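Local coordinates for exoglucanase A (Cellulomonas fimi, PDB 7CBD), which hydrolyses beta-1,4-glucosidic linkages of cellulose with inversion at the anomeric carbon, releasing cellobiose from the non-reducing chain ends through its family 6 catalytic domain, at residues 51-56 against 90-95. Residues are numbered along the deposited sequence; the frame is centred on the assembly and turned at random.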
# COMPACT_ATOMS: atom_id res chain seq x y z
N ALA A 51 1.20 -9.01 0.48
CA ALA A 51 0.52 -9.21 -0.79
C ALA A 51 1.50 -9.59 -1.88
O ALA A 51 2.66 -9.17 -1.89
CB ALA A 51 -0.23 -7.94 -1.20
N VAL A 52 1.00 -10.38 -2.83
CA VAL A 52 1.74 -10.71 -4.04
C VAL A 52 1.33 -9.74 -5.14
O VAL A 52 0.14 -9.59 -5.44
CB VAL A 52 1.47 -12.17 -4.46
CG1 VAL A 52 2.07 -12.44 -5.83
CG2 VAL A 52 2.02 -13.12 -3.41
N TRP A 53 2.31 -9.06 -5.73
CA TRP A 53 2.06 -8.02 -6.72
C TRP A 53 2.18 -8.59 -8.12
O TRP A 53 3.25 -9.10 -8.50
CB TRP A 53 3.06 -6.87 -6.57
CG TRP A 53 2.83 -6.02 -5.36
CD1 TRP A 53 2.90 -6.42 -4.04
CD2 TRP A 53 2.50 -4.63 -5.34
NE1 TRP A 53 2.64 -5.35 -3.21
CE2 TRP A 53 2.38 -4.25 -3.98
CE3 TRP A 53 2.29 -3.67 -6.33
CZ2 TRP A 53 2.06 -2.95 -3.60
CZ3 TRP A 53 1.97 -2.38 -5.94
CH2 TRP A 53 1.86 -2.03 -4.59
N MET A 54 1.11 -8.48 -8.91
CA MET A 54 1.21 -8.72 -10.35
C MET A 54 1.53 -7.38 -11.02
O MET A 54 0.69 -6.71 -11.61
CB MET A 54 -0.08 -9.35 -10.88
CG MET A 54 -0.30 -10.78 -10.37
SD MET A 54 0.89 -11.97 -11.02
CE MET A 54 1.81 -12.44 -9.56
N ASP A 55 2.79 -6.97 -10.86
CA ASP A 55 3.21 -5.63 -11.28
C ASP A 55 3.63 -5.54 -12.74
O ASP A 55 4.04 -4.47 -13.19
CB ASP A 55 4.29 -5.04 -10.35
CG ASP A 55 5.54 -5.90 -10.27
OD1 ASP A 55 5.54 -7.03 -10.79
OD2 ASP A 55 6.53 -5.44 -9.66
N ARG A 56 3.53 -6.64 -13.48
CA ARG A 56 3.78 -6.68 -14.91
C ARG A 56 3.24 -8.01 -15.41
O ARG A 56 3.04 -8.95 -14.64
CB ARG A 56 5.27 -6.54 -15.23
CG ARG A 56 6.17 -7.37 -14.36
CD ARG A 56 7.64 -7.16 -14.72
NE ARG A 56 8.56 -7.57 -13.66
CZ ARG A 56 9.85 -7.84 -13.83
NH1 ARG A 56 10.60 -8.18 -12.79
NH2 ARG A 56 10.40 -7.77 -15.04
N ASN A 90 -3.74 -12.08 -0.45
CA ASN A 90 -3.69 -10.70 -0.92
C ASN A 90 -2.96 -10.63 -2.25
O ASN A 90 -1.80 -11.04 -2.35
CB ASN A 90 -2.98 -9.82 0.10
CG ASN A 90 -3.78 -9.64 1.37
OD1 ASN A 90 -4.76 -8.91 1.39
ND2 ASN A 90 -3.36 -10.32 2.44
N LEU A 91 -3.63 -10.07 -3.26
CA LEU A 91 -3.13 -10.01 -4.62
C LEU A 91 -3.26 -8.56 -5.09
O LEU A 91 -4.32 -7.95 -4.90
CB LEU A 91 -4.05 -10.87 -5.48
CG LEU A 91 -3.60 -11.67 -6.71
CD1 LEU A 91 -4.69 -11.71 -7.78
CD2 LEU A 91 -2.28 -11.28 -7.27
N VAL A 92 -2.21 -8.01 -5.70
CA VAL A 92 -2.26 -6.64 -6.20
C VAL A 92 -2.38 -6.64 -7.72
O VAL A 92 -1.52 -7.19 -8.42
CB VAL A 92 -1.07 -5.79 -5.74
CG1 VAL A 92 -1.37 -4.31 -6.02
CG2 VAL A 92 -0.79 -6.02 -4.27
N ILE A 93 -3.44 -6.00 -8.20
CA ILE A 93 -3.69 -5.78 -9.62
C ILE A 93 -3.10 -4.41 -9.94
O ILE A 93 -3.54 -3.39 -9.39
CB ILE A 93 -5.20 -5.81 -9.88
CG1 ILE A 93 -5.83 -7.10 -9.33
CG2 ILE A 93 -5.52 -5.61 -11.35
CD1 ILE A 93 -5.27 -8.37 -9.93
N TYR A 94 -2.07 -4.37 -10.79
CA TYR A 94 -1.26 -3.16 -10.92
C TYR A 94 -0.57 -3.11 -12.27
O TYR A 94 0.66 -3.22 -12.36
CB TYR A 94 -0.21 -3.10 -9.79
CG TYR A 94 0.56 -1.79 -9.65
CD1 TYR A 94 -0.08 -0.56 -9.70
CD2 TYR A 94 1.93 -1.81 -9.41
CE1 TYR A 94 0.63 0.63 -9.55
CE2 TYR A 94 2.64 -0.64 -9.25
CZ TYR A 94 1.99 0.58 -9.32
OH TYR A 94 2.72 1.74 -9.15
N ASP A 95 -1.35 -2.91 -13.35
CA ASP A 95 -0.72 -2.80 -14.66
C ASP A 95 -1.53 -1.97 -15.64
O ASP A 95 -1.46 -2.21 -16.85
CB ASP A 95 -0.43 -4.19 -15.25
CG ASP A 95 0.72 -4.18 -16.25
OD1 ASP A 95 1.53 -3.21 -16.26
OD2 ASP A 95 0.82 -5.16 -17.01
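Trp53 and Val92 leave neighbouring parallel strands on the same face of the sheet and run side by side. Trp53 CG is anti to its carbonyl carbon (chi1 -72°), which lays the indole beside the valine: Val92 CG2 sits 3.5 Å from the centroid of the five-membered ring and only 4° off its normal, a CH-pi contact over the face. CG1 of the same valine lies 3.7 Å from Trp53 CE3, so its two methyls lie along the fused rings. Tyr94 meets the far rim of the indole, Trp53 CZ3 lying 3.5 Å from Tyr94 CD2. With planes at 81°, this is an offset edge-to-face pair in which tryptophan supplies the edge and tyrosine the face. On the other face of the sheet Met54 and Leu91 cross, Met54 CG touching Leu91 CD2 at 3.7 Å, and helix 69-83 packs there through Leu69. Three backbone bonds set the parallel register: Val52 N to Asn90 O at 2.9 Å, Val92 N to Val52 O at 2.8 Å and Met54 N to Val92 O at 3.0 Å. Beyond Met54 the pairing ends; Arg99 NH1 bonds to both Asp55 O and Tyr94 O, linking the two segments, while Tyr94 OH is held by Asp100 and Trp53 NE1 donates to Ile364 O, so both rings have polar restraints at their rims. These strands belong to the central parallel sheet of the distorted family 6 barrel, and Tyr94 follows the C-terminal end of strand 87-93, about 5 Å, side chain to side chain, from Asp149, the predicted proton donor. The apolar and edge-to-face contacts, together with these polar ties, therefore probably limit rotation of the Trp53 and Tyr94 rings, the latter close to that predicted catalytic residue.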